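Side-chain contacts in bifunctional cytochrome P450/NADPH--P450 reductase (Deinococcus aerius, PDB 7F3H), which carries a heme-dependent cytochrome P450 monooxygenase domain that hydroxylates organic substrates, in one polypeptide with an NADPH-dependent reductase that probably supplies the electrons: residues A[117-122]-A[408-413]; A[153-158]-A[412-417]; A[123-128]-A[162-167]. All coordinates share one frame; numbering follows the deposited sequence.

Contact 1. Residues A[117-122]-A[408-413]; sequences KGYFGQ and RQFALT. With HEM (protoporphyrin IX containing Fe), chain E.
Two donors of Thr413 grip Gln409 O, on the helix turn that brings Phe410 against Tyr119. Thr413 OG1 lies 2.5 Å from Gln409 O, tilted 31° from the carbonyl plane, while the backbone N of Thr413 reaches Gln409 O from the other face of that plane. The threonine hydroxyl is thereby folded back onto its own helix; the methyl packs on Met123, and the side chain also touches Met116. Just before Gln409, Arg408 NH1 donates to Gln409 OE1 at 2.7 Å, in the carbonyl plane and on a lone pair; Leu412 CD1 lies above one face of the Arg408 guanidinium, off toward its rim.

Across the contact two rings carry the packing. Phe410 turns an edge to the face of Tyr119 in an offset edge-to-face pair, with centroids 5.7 Å apart and planes at 60°. Tyr119 CD2 stands 4.0 Å from Phe410 CD2, and Phe410 CE2 lies equally near Tyr119 CG. Phe410 CG is anti to its backbone N (chi1 -165°), which swings the ring out between helix 113-137 and the heme. The phenol end of Tyr119 runs past the pair, and its OH is hydrogen-bonded to Ala110 O. Helices 113-137 and 408-425 correspond to the D and L helices of the conserved P450 helix bundle; the L helix starts just after the loop bearing the heme-thiolate cysteine, hence its first turn borders the porphyrin. Phe410 CD1 touches the end of a heme vinyl group, CBB, at 3.4 Å. Next to it Ala411 CB sits 3.7 Å from the heme methyl CMC, so neighbouring residues line the same rim of the macrocycle. Ile156 and Ser159 of helix 144-161 pack on the Phe410 ring as well.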
loop_
_atom_site.group_PDB
_atom_site.type_symbol
_atom_site.label_atom_id
_atom_site.label_comp_id
_atom_site.label_asym_id
_atom_site.label_seq_id
_atom_site.Cartn_x
_atom_site.Cartn_y
_atom_site.Cartn_z
ATOM N N LYS A 117 0.986 -13.991 14.640
ATOM C CA LYS A 117 0.617 -15.395 14.795
ATOM C C LYS A 117 -0.896 -15.540 14.962
ATOM O O LYS A 117 -1.517 -16.412 14.338
ATOM C CB LYS A 117 1.359 -16.012 15.984
ATOM C CG LYS A 117 1.488 -17.528 15.863
ATOM C CD LYS A 117 1.765 -18.239 17.187
ATOM C CE LYS A 117 1.264 -19.682 17.109
ATOM N NZ LYS A 117 2.004 -20.546 18.052
ATOM N N GLY A 118 -1.516 -14.625 15.723
ATOM C CA GLY A 118 -2.956 -14.681 15.927
ATOM C C GLY A 118 -3.774 -14.633 14.648
ATOM O O GLY A 118 -4.956 -14.998 14.662
ATOM N N TYR A 119 -3.206 -14.077 13.577
ATOM C CA TYR A 119 -3.874 -13.893 12.301
ATOM C C TYR A 119 -3.506 -14.952 11.273
ATOM O O TYR A 119 -4.190 -15.055 10.246
ATOM C CB TYR A 119 -3.545 -12.504 11.736
ATOM C CG TYR A 119 -3.879 -11.353 12.665
ATOM C CD1 TYR A 119 -5.115 -11.260 13.265
ATOM C CD2 TYR A 119 -2.954 -10.372 12.938
ATOM C CE1 TYR A 119 -5.430 -10.209 14.104
ATOM C CE2 TYR A 119 -3.254 -9.311 13.782
ATOM C CZ TYR A 119 -4.489 -9.234 14.367
ATOM O OH TYR A 119 -4.793 -8.159 15.198
ATOM N N PHE A 120 -2.499 -15.785 11.556
ATOM C CA PHE A 120 -1.932 -16.653 10.528
ATOM C C PHE A 120 -2.976 -17.563 9.900
ATOM O O PHE A 120 -3.100 -17.633 8.663
ATOM C CB PHE A 120 -0.821 -17.508 11.123
ATOM C CG PHE A 120 -0.238 -18.468 10.144
ATOM C CD1 PHE A 120 0.621 -18.012 9.160
ATOM C CD2 PHE A 120 -0.555 -19.803 10.194
ATOM C CE1 PHE A 120 1.173 -18.880 8.229
ATOM C CE2 PHE A 120 -0.013 -20.695 9.264
ATOM C CZ PHE A 120 0.852 -20.226 8.271
ATOM N N GLY A 121 -3.705 -18.302 10.748
ATOM C CA GLY A 121 -4.741 -19.203 10.271
ATOM C C GLY A 121 -5.714 -18.531 9.333
ATOM O O GLY A 121 -6.243 -19.166 8.407
ATOM N N GLN A 122 -6.006 -17.246 9.588
ATOM C CA GLN A 122 -6.906 -16.501 8.712
ATOM C C GLN A 122 -6.225 -16.178 7.387
ATOM O O GLN A 122 -6.768 -16.466 6.313
ATOM C CB GLN A 122 -7.388 -15.231 9.416
ATOM C CG GLN A 122 -7.994 -15.508 10.798
ATOM C CD GLN A 122 -7.637 -14.439 11.822
ATOM O OE1 GLN A 122 -7.278 -13.309 11.468
ATOM N NE2 GLN A 122 -7.685 -14.807 13.101
ATOM N N ARG A 408 1.976 -2.502 8.338
ATOM C CA ARG A 408 3.189 -3.027 7.709
ATOM C C ARG A 408 3.398 -4.518 7.990
ATOM O O ARG A 408 3.617 -5.311 7.059
ATOM C CB ARG A 408 4.403 -2.239 8.199
ATOM C CG ARG A 408 5.724 -2.781 7.724
ATOM C CD ARG A 408 6.964 -2.016 8.293
ATOM N NE ARG A 408 8.177 -2.763 7.949
ATOM C CZ ARG A 408 8.595 -3.849 8.606
ATOM N NH1 ARG A 408 7.901 -4.273 9.647
ATOM N NH2 ARG A 408 9.695 -4.516 8.240
ATOM N N GLN A 409 3.351 -4.923 9.271
ATOM C CA GLN A 409 3.654 -6.318 9.604
ATOM C C GLN A 409 2.587 -7.259 9.070
ATOM O O GLN A 409 2.906 -8.361 8.591
ATOM C CB GLN A 409 3.846 -6.499 11.115
ATOM C CG GLN A 409 5.139 -5.875 11.659
ATOM C CD GLN A 409 5.020 -4.369 11.830
ATOM O OE1 GLN A 409 5.840 -3.605 11.328
ATOM N NE2 GLN A 409 3.972 -3.936 12.534
ATOM N N PHE A 410 1.316 -6.836 9.117
ATOM C CA PHE A 410 0.246 -7.604 8.485
ATOM C C PHE A 410 0.501 -7.772 6.993
ATOM O O PHE A 410 0.443 -8.891 6.457
ATOM C CB PHE A 410 -1.097 -6.919 8.728
ATOM C CG PHE A 410 -2.294 -7.788 8.430
ATOM C CD1 PHE A 410 -2.776 -7.910 7.132
ATOM C CD2 PHE A 410 -2.952 -8.464 9.462
ATOM C CE1 PHE A 410 -3.878 -8.689 6.869
ATOM C CE2 PHE A 410 -4.053 -9.242 9.216
ATOM C CZ PHE A 410 -4.526 -9.362 7.916
ATOM N N ALA A 411 0.794 -6.667 6.309
ATOM C CA ALA A 411 1.019 -6.718 4.873
ATOM C C ALA A 411 2.134 -7.690 4.535
ATOM O O ALA A 411 1.921 -8.652 3.773
ATOM C CB ALA A 411 1.359 -5.325 4.348
ATOM N N LEU A 412 3.307 -7.495 5.171
ATOM C CA LEU A 412 4.486 -8.292 4.850
ATOM C C LEU A 412 4.260 -9.756 5.190
ATOM O O LEU A 412 4.668 -10.647 4.430
ATOM C CB LEU A 412 5.725 -7.741 5.559
ATOM C CG LEU A 412 6.229 -6.395 4.999
ATOM C CD1 LEU A 412 7.377 -5.855 5.845
ATOM C CD2 LEU A 412 6.636 -6.509 3.528
ATOM N N THR A 413 3.582 -10.038 6.300
ATOM C CA THR A 413 3.267 -11.429 6.598
ATOM C C THR A 413 2.384 -12.017 5.504
ATOM O O THR A 413 2.599 -13.159 5.039
ATOM C CB THR A 413 2.582 -11.522 7.963
ATOM O OG1 THR A 413 3.380 -10.831 8.933
ATOM C CG2 THR A 413 2.394 -12.961 8.415
HETATM C CHA HEM E . -0.409 4.238 6.435
HETATM C CHB HEM E . -3.074 0.253 7.228
HETATM C CHC HEM E . -0.488 -2.123 3.849
HETATM C CHD HEM E . 1.966 1.942 2.862
HETATM C C1A HEM E . -1.342 3.368 6.942
HETATM C C2A HEM E . -2.351 3.700 7.925
HETATM C C3A HEM E . -3.076 2.600 8.186
HETATM C C4A HEM E . -2.594 1.546 7.306
HETATM C CMA HEM E . -4.255 2.492 9.186
HETATM C CAA HEM E . -2.454 5.068 8.617
HETATM C CBA HEM E . -1.642 4.985 9.915
HETATM C CGA HEM E . -1.734 6.268 10.741
HETATM O O1A HEM E . -1.955 6.124 11.975
HETATM O O2A HEM E . -1.707 7.427 10.227
HETATM C C1B HEM E . -2.592 -0.757 6.421
HETATM C C2B HEM E . -3.054 -2.139 6.391
HETATM C C3B HEM E . -2.298 -2.793 5.491
HETATM C C4B HEM E . -1.396 -1.835 4.879
HETATM C CMB HEM E . -4.149 -2.707 7.317
HETATM C CAB HEM E . -2.369 -4.248 4.977
HETATM C CBB HEM E . -3.324 -5.125 5.297
HETATM C C1C HEM E . 0.400 -1.232 3.267
HETATM C C2C HEM E . 1.407 -1.529 2.238
HETATM C C3C HEM E . 2.040 -0.366 1.997
HETATM C C4C HEM E . 1.512 0.651 2.855
HETATM C CMC HEM E . 1.629 -2.912 1.557
HETATM C CAC HEM E . 3.180 -0.008 1.055
HETATM C CBC HEM E . 3.766 -0.912 0.283
HETATM C C1D HEM E . 1.536 2.920 3.736
HETATM C C2D HEM E . 1.985 4.310 3.753
HETATM C C3D HEM E . 1.326 4.915 4.740
HETATM C C4D HEM E . 0.431 3.968 5.376
HETATM C CMD HEM E . 3.037 4.972 2.824
HETATM C CAD HEM E . 1.490 6.379 5.105
HETATM C CBD HEM E . 0.497 7.076 4.214
HETATM C CGD HEM E . 0.614 8.558 4.330
HETATM O O1D HEM E . -0.387 9.199 3.927
HETATM O O2D HEM E . 1.672 9.085 4.808
HETATM N NA HEM E . -1.544 2.057 6.570
HETATM N NB HEM E . -1.580 -0.610 5.503
HETATM N NC HEM E . 0.490 0.113 3.600
HETATM N ND HEM E . 0.594 2.752 4.739
HETATM FE FE HEM E . -0.399 1.089 5.174
#

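Contact 2. Residues A[153-158]-A[412-417]; sequences LDTISL and LTEAKL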
loop_
_atom_site.group_PDB
_atom_site.type_symbol
_atom_site.label_atom_id
_atom_site.label_comp_id
_atom_site.label_asym_id
_atom_site.label_seq_id
_atom_site.Cartn_x
_atom_site.Cartn_y
_atom_site.Cartn_z
ATOM N N LEU A 153 -8.311 -8.318 -0.061
ATOM C CA LEU A 153 -9.621 -7.963 0.472
ATOM C C LEU A 153 -10.151 -9.048 1.399
ATOM O O LEU A 153 -10.574 -8.763 2.517
ATOM C CB LEU A 153 -10.601 -7.701 -0.656
ATOM C CG LEU A 153 -10.569 -6.308 -1.273
ATOM C CD1 LEU A 153 -11.587 -6.208 -2.434
ATOM C CD2 LEU A 153 -10.790 -5.214 -0.211
ATOM N N ASP A 154 -10.154 -10.300 0.952
ATOM C CA ASP A 154 -10.655 -11.363 1.820
ATOM C C ASP A 154 -9.843 -11.477 3.097
ATOM O O ASP A 154 -10.402 -11.679 4.184
ATOM C CB ASP A 154 -10.657 -12.687 1.081
ATOM C CG ASP A 154 -11.894 -12.859 0.257
ATOM O OD1 ASP A 154 -12.516 -11.826 -0.042
ATOM O OD2 ASP A 154 -12.229 -14.007 -0.116
ATOM N N THR A 155 -8.524 -11.353 2.995
ATOM C CA THR A 155 -7.686 -11.515 4.173
ATOM C C THR A 155 -7.949 -10.393 5.168
ATOM O O THR A 155 -8.154 -10.637 6.370
ATOM C CB THR A 155 -6.216 -11.562 3.767
ATOM O OG1 THR A 155 -6.015 -12.650 2.848
ATOM C CG2 THR A 155 -5.366 -11.818 4.972
ATOM N N ILE A 156 -7.920 -9.151 4.690
ATOM C CA ILE A 156 -8.118 -8.060 5.619
ATOM C C ILE A 156 -9.553 -8.093 6.164
ATOM O O ILE A 156 -9.760 -7.790 7.333
ATOM C CB ILE A 156 -7.712 -6.715 4.971
ATOM C CG1 ILE A 156 -7.425 -5.683 6.048
ATOM C CG2 ILE A 156 -8.797 -6.151 4.127
ATOM C CD1 ILE A 156 -6.396 -6.156 7.085
ATOM N N SER A 157 -10.544 -8.552 5.376
ATOM C CA SER A 157 -11.938 -8.639 5.846
ATOM C C SER A 157 -12.116 -9.705 6.922
ATOM O O SER A 157 -12.841 -9.493 7.905
ATOM C CB SER A 157 -12.883 -8.926 4.672
ATOM O OG SER A 157 -12.877 -7.881 3.706
ATOM N N LEU A 158 -11.494 -10.867 6.730
ATOM C CA LEU A 158 -11.562 -11.944 7.714
ATOM C C LEU A 158 -10.839 -11.569 9.005
ATOM O O LEU A 158 -11.372 -11.762 10.107
ATOM C CB LEU A 158 -10.941 -13.213 7.128
ATOM C CG LEU A 158 -11.102 -14.547 7.876
ATOM C CD1 LEU A 158 -12.588 -14.833 8.249
ATOM C CD2 LEU A 158 -10.417 -15.751 7.159
ATOM N N LEU A 412 3.307 -7.495 5.171
ATOM C CA LEU A 412 4.486 -8.292 4.850
ATOM C C LEU A 412 4.260 -9.756 5.190
ATOM O O LEU A 412 4.668 -10.647 4.430
ATOM C CB LEU A 412 5.725 -7.741 5.559
ATOM C CG LEU A 412 6.229 -6.395 4.999
ATOM C CD1 LEU A 412 7.377 -5.855 5.845
ATOM C CD2 LEU A 412 6.636 -6.509 3.528
ATOM N N THR A 413 3.582 -10.038 6.300
ATOM C CA THR A 413 3.267 -11.429 6.598
ATOM C C THR A 413 2.384 -12.017 5.504
ATOM O O THR A 413 2.599 -13.159 5.039
ATOM C CB THR A 413 2.582 -11.522 7.963
ATOM O OG1 THR A 413 3.380 -10.831 8.933
ATOM C CG2 THR A 413 2.394 -12.961 8.415
ATOM N N GLU A 414 1.370 -11.254 5.089
ATOM C CA GLU A 414 0.379 -11.789 4.179
ATOM C C GLU A 414 1.106 -12.178 2.884
ATOM O O GLU A 414 0.914 -13.266 2.331
ATOM C CB GLU A 414 -0.590 -10.729 3.717
ATOM C CG GLU A 414 -1.983 -11.302 3.572
ATOM C CD GLU A 414 -2.974 -10.532 2.699
ATOM O OE1 GLU A 414 -2.561 -9.904 1.703
ATOM O OE2 GLU A 414 -3.826 -9.820 3.403
ATOM N N ALA A 415 1.953 -11.256 2.398
ATOM C CA ALA A 415 2.689 -11.392 1.135
ATOM C C ALA A 415 3.736 -12.503 1.189
ATOM O O ALA A 415 3.859 -13.303 0.245
ATOM C CB ALA A 415 3.362 -10.064 0.812
ATOM N N LYS A 416 4.527 -12.555 2.272
ATOM C CA LYS A 416 5.433 -13.679 2.454
ATOM C C LYS A 416 4.685 -15.000 2.291
ATOM O O LYS A 416 5.111 -15.871 1.524
ATOM C CB LYS A 416 6.097 -13.599 3.829
ATOM C CG LYS A 416 7.081 -12.480 3.993
ATOM C CD LYS A 416 7.596 -12.457 5.411
ATOM C CE LYS A 416 8.048 -11.058 5.785
ATOM N NZ LYS A 416 8.938 -10.959 6.979
ATOM N N LEU A 417 3.537 -15.142 2.975
ATOM C CA LEU A 417 2.795 -16.408 2.969
ATOM C C LEU A 417 2.225 -16.736 1.596
ATOM O O LEU A 417 2.263 -17.894 1.148
ATOM C CB LEU A 417 1.663 -16.349 3.986
ATOM C CG LEU A 417 0.712 -17.532 3.962
ATOM C CD1 LEU A 417 1.443 -18.839 4.232
ATOM C CD2 LEU A 417 -0.366 -17.304 4.990
#
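Thr155 and Glu414 meet head-on, their side chains arriving from opposite directions across the gap between helices 144-161 and 408-425. Glu414 is extended beyond CG and brings its carboxylate end to the methyl side of Thr155: Glu414 CD lies 3.5 Å from Thr155 CG2, and Glu414 CG stands 3.7 Å from the same methyl. Of the two carboxylate oxygens, OE2 is the one that leads toward the threonine. Its approach to Thr155 CB and CG2 is unusually close for oxygen on carbon, and the first torsion of Glu414 (chi1 -144°) is off the staggered positions, so the exact placing of this carboxylate is doubtful.

The threonine presents carbon because its hydroxyl is engaged elsewhere. Thr155 CG2 is anti to the backbone N, whereas OG1 is turned back along its own helix and hydrogen-bonded to Leu151 O; OG1 stays 3.6 Å from Glu414 OE2 without bonding to it. The two helices match the E and L helices of the P450 bundle, in which the long helix 254-285 is a further member; its Thr272 touches Glu414, so the glutamate is buried among three helices. An alanine here would remove the whole reach beyond CB and would probably leave the Thr155 methyl facing a gap and Thr272 without its contact to the glutamate.

Ile156, next to Thr155, takes little part in the pair; its side chain reaches the heme. Farther round helix 144-161, Ser157 OG donates to Leu153 O at 2.7 Å from above the carbonyl plane, and Ser157 N reaches that oxygen from the opposite face. This keeps the serine hydroxyl on its own helix, while Leu153 and Ser157 both touch Leu265 of helix 254-285.

Contact 3. Residues A[123-128]-A[162-167]; sequences MLEVAQ and DYRFRS
Glu125 and Arg164 make up this contact between them, locked in a side-on, two-pronged salt bridge. Arg164 NH2 donates to Glu125 OE1 at 2.6 Å, and Arg164 NE donates to Glu125 OE2, also at 2.6 Å; each oxygen uses its syn lone pair. The carboxylate and guanidinium planes are only 16° apart, although both oxygens sit somewhat out of the guanidinium plane and the bonds are bent, the one from NH2 having an N-H...O angle of 146°. Two bonds to one group fix the rotation of both ends.

Glu125 holds CG anti to its backbone N (chi1 179°) and stays extended beyond it, leaning out from helix 113-137. Arg164, straight from CG to NE, crosses it at about a right angle, and its side chain also packs on Leu158. The guanidinium of Arg166 lies over Arg164 CB, with its NH1 5.6 Å from Glu125 OE2, too far for a bond, though its positive charge may add to the field around the carboxylate. The arrangement is a bidentate surface salt bridge, here tying the helix corresponding to the P450 D helix to the loop that follows the E helix.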
loop_
_atom_site.group_PDB
_atom_site.type_symbol
_atom_site.label_atom_id
_atom_site.label_comp_id
_atom_site.label_asym_id
_atom_site.label_seq_id
_atom_site.Cartn_x
_atom_site.Cartn_y
_atom_site.Cartn_z
ATOM N N MET A 123 -5.004 -15.643 7.436
ATOM C CA MET A 123 -4.261 -15.423 6.200
ATOM C C MET A 123 -4.151 -16.727 5.419
ATOM O O MET A 123 -4.396 -16.776 4.199
ATOM C CB MET A 123 -2.878 -14.851 6.501
ATOM C CG MET A 123 -2.885 -13.570 7.336
ATOM S SD MET A 123 -1.166 -13.180 7.790
ATOM C CE MET A 123 -1.206 -11.401 7.991
ATOM N N LEU A 124 -3.806 -17.812 6.118
ATOM C CA LEU A 124 -3.638 -19.081 5.426
ATOM C C LEU A 124 -4.946 -19.520 4.794
ATOM O O LEU A 124 -4.969 -19.981 3.639
ATOM C CB LEU A 124 -3.095 -20.138 6.386
ATOM C CG LEU A 124 -2.864 -21.581 5.923
ATOM C CD1 LEU A 124 -1.669 -21.747 4.947
ATOM C CD2 LEU A 124 -2.659 -22.428 7.177
ATOM N N GLU A 125 -6.062 -19.300 5.485
ATOM C CA GLU A 125 -7.324 -19.749 4.917
ATOM C C GLU A 125 -7.522 -19.109 3.560
ATOM O O GLU A 125 -7.914 -19.776 2.591
ATOM C CB GLU A 125 -8.490 -19.427 5.849
ATOM C CG GLU A 125 -9.871 -19.866 5.302
ATOM C CD GLU A 125 -11.021 -19.384 6.196
ATOM O OE1 GLU A 125 -10.925 -19.523 7.449
ATOM O OE2 GLU A 125 -12.008 -18.838 5.650
ATOM N N VAL A 126 -7.241 -17.804 3.471
ATOM C CA VAL A 126 -7.470 -17.123 2.211
ATOM C C VAL A 126 -6.423 -17.555 1.184
ATOM O O VAL A 126 -6.762 -17.881 0.038
ATOM C CB VAL A 126 -7.505 -15.598 2.424
ATOM C CG1 VAL A 126 -7.723 -14.915 1.113
ATOM C CG2 VAL A 126 -8.626 -15.207 3.403
ATOM N N ALA A 127 -5.147 -17.637 1.600
ATOM C CA ALA A 127 -4.083 -17.974 0.660
ATOM C C ALA A 127 -4.360 -19.321 -0.010
ATOM O O ALA A 127 -4.268 -19.451 -1.247
ATOM C CB ALA A 127 -2.730 -17.956 1.377
ATOM N N GLN A 128 -4.783 -20.314 0.786
ATOM C CA GLN A 128 -5.116 -21.632 0.247
ATOM C C GLN A 128 -6.231 -21.535 -0.794
ATOM O O GLN A 128 -6.159 -22.175 -1.852
ATOM C CB GLN A 128 -5.496 -22.576 1.403
ATOM C CG GLN A 128 -4.278 -23.039 2.224
ATOM C CD GLN A 128 -4.641 -23.855 3.450
ATOM O OE1 GLN A 128 -5.659 -23.615 4.107
ATOM N NE2 GLN A 128 -3.794 -24.820 3.782
ATOM N N ASP A 162 -14.056 -10.530 10.854
ATOM C CA ASP A 162 -14.508 -11.912 10.788
ATOM C C ASP A 162 -15.575 -12.126 9.714
ATOM O O ASP A 162 -16.479 -12.960 9.874
ATOM C CB ASP A 162 -15.011 -12.376 12.166
ATOM C CG ASP A 162 -15.110 -13.895 12.284
ATOM O OD1 ASP A 162 -14.231 -14.611 11.757
ATOM O OD2 ASP A 162 -16.060 -14.381 12.925
ATOM N N TYR A 163 -15.476 -11.437 8.583
ATOM C CA TYR A 163 -16.460 -11.666 7.543
ATOM C C TYR A 163 -15.773 -12.213 6.287
ATOM O O TYR A 163 -14.672 -11.781 5.903
ATOM C CB TYR A 163 -17.315 -10.383 7.392
ATOM C CG TYR A 163 -18.376 -10.335 6.343
ATOM C CD1 TYR A 163 -18.716 -11.455 5.618
ATOM C CD2 TYR A 163 -19.415 -9.391 6.505
ATOM C CE1 TYR A 163 -19.779 -11.461 4.762
ATOM C CE2 TYR A 163 -20.550 -9.408 5.703
ATOM C CZ TYR A 163 -20.719 -10.454 4.832
ATOM O OH TYR A 163 -21.822 -10.528 4.005
ATOM N N ARG A 164 -16.391 -13.275 5.745
ATOM C CA ARG A 164 -15.882 -14.097 4.648
ATOM C C ARG A 164 -16.624 -13.733 3.373
ATOM O O ARG A 164 -17.712 -14.259 3.115
ATOM C CB ARG A 164 -16.112 -15.573 4.979
ATOM C CG ARG A 164 -15.173 -16.146 6.026
ATOM C CD ARG A 164 -15.322 -17.675 6.106
ATOM N NE ARG A 164 -14.259 -18.329 6.867
ATOM C CZ ARG A 164 -14.075 -18.224 8.185
ATOM N NH1 ARG A 164 -14.882 -17.479 8.934
ATOM N NH2 ARG A 164 -13.066 -18.861 8.763
ATOM N N PHE A 165 -15.998 -12.917 2.525
ATOM C CA PHE A 165 -16.567 -12.533 1.239
ATOM C C PHE A 165 -16.411 -13.599 0.174
ATOM O O PHE A 165 -17.054 -13.500 -0.885
ATOM C CB PHE A 165 -15.931 -11.227 0.767
ATOM C CG PHE A 165 -16.396 -10.037 1.547
ATOM C CD1 PHE A 165 -17.704 -9.604 1.439
ATOM C CD2 PHE A 165 -15.539 -9.373 2.407
ATOM C CE1 PHE A 165 -18.153 -8.506 2.163
ATOM C CE2 PHE A 165 -15.968 -8.277 3.135
ATOM C CZ PHE A 165 -17.285 -7.844 3.020
ATOM N N ARG A 166 -15.576 -14.609 0.435
ATOM C CA ARG A 166 -15.405 -15.760 -0.451
ATOM C C ARG A 166 -15.199 -15.339 -1.901
ATOM O O ARG A 166 -15.858 -15.836 -2.819
ATOM C CB ARG A 166 -16.605 -16.688 -0.321
ATOM C CG ARG A 166 -16.938 -17.019 1.140
ATOM C CD ARG A 166 -17.798 -18.257 1.246
ATOM N NE ARG A 166 -18.469 -18.256 2.537
ATOM C CZ ARG A 166 -18.086 -18.977 3.578
ATOM N NH1 ARG A 166 -17.042 -19.805 3.485
ATOM N NH2 ARG A 166 -18.767 -18.879 4.712
ATOM N N SER A 167 -14.230 -14.440 -2.112
ATOM C CA SER A 167 -14.018 -13.860 -3.438
ATOM C C SER A 167 -13.453 -14.845 -4.470
ATOM O O SER A 167 -13.431 -14.500 -5.654
ATOM C CB SER A 167 -13.091 -12.643 -3.336
ATOM O OG SER A 167 -13.700 -11.634 -2.556
#

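In the fold
Contacts 1 and 2 are buried and share helix 408-425, which meets helix 113-137 in the first and helix 144-161 in the second. They also touch directly, Phe410 packing on both Ile156 and Thr155; contact 1 holds Phe410 and Ala411 of the heme pocket and contact 2 holds Ile156. Contact 3 lies at the surface: it uses the next turn of helix 113-137, where Met123 still packs on Phe410 and Thr413, but its partner is a loop. Chemistry follows place: a ring pair whose Phe410 reaches the porphyrin, a carboxylate against a methyl group between helices, and a charged pair at the edge. Ser167 and Asp154, hydrogen-bonded to each other, join contact 3 to contact 2.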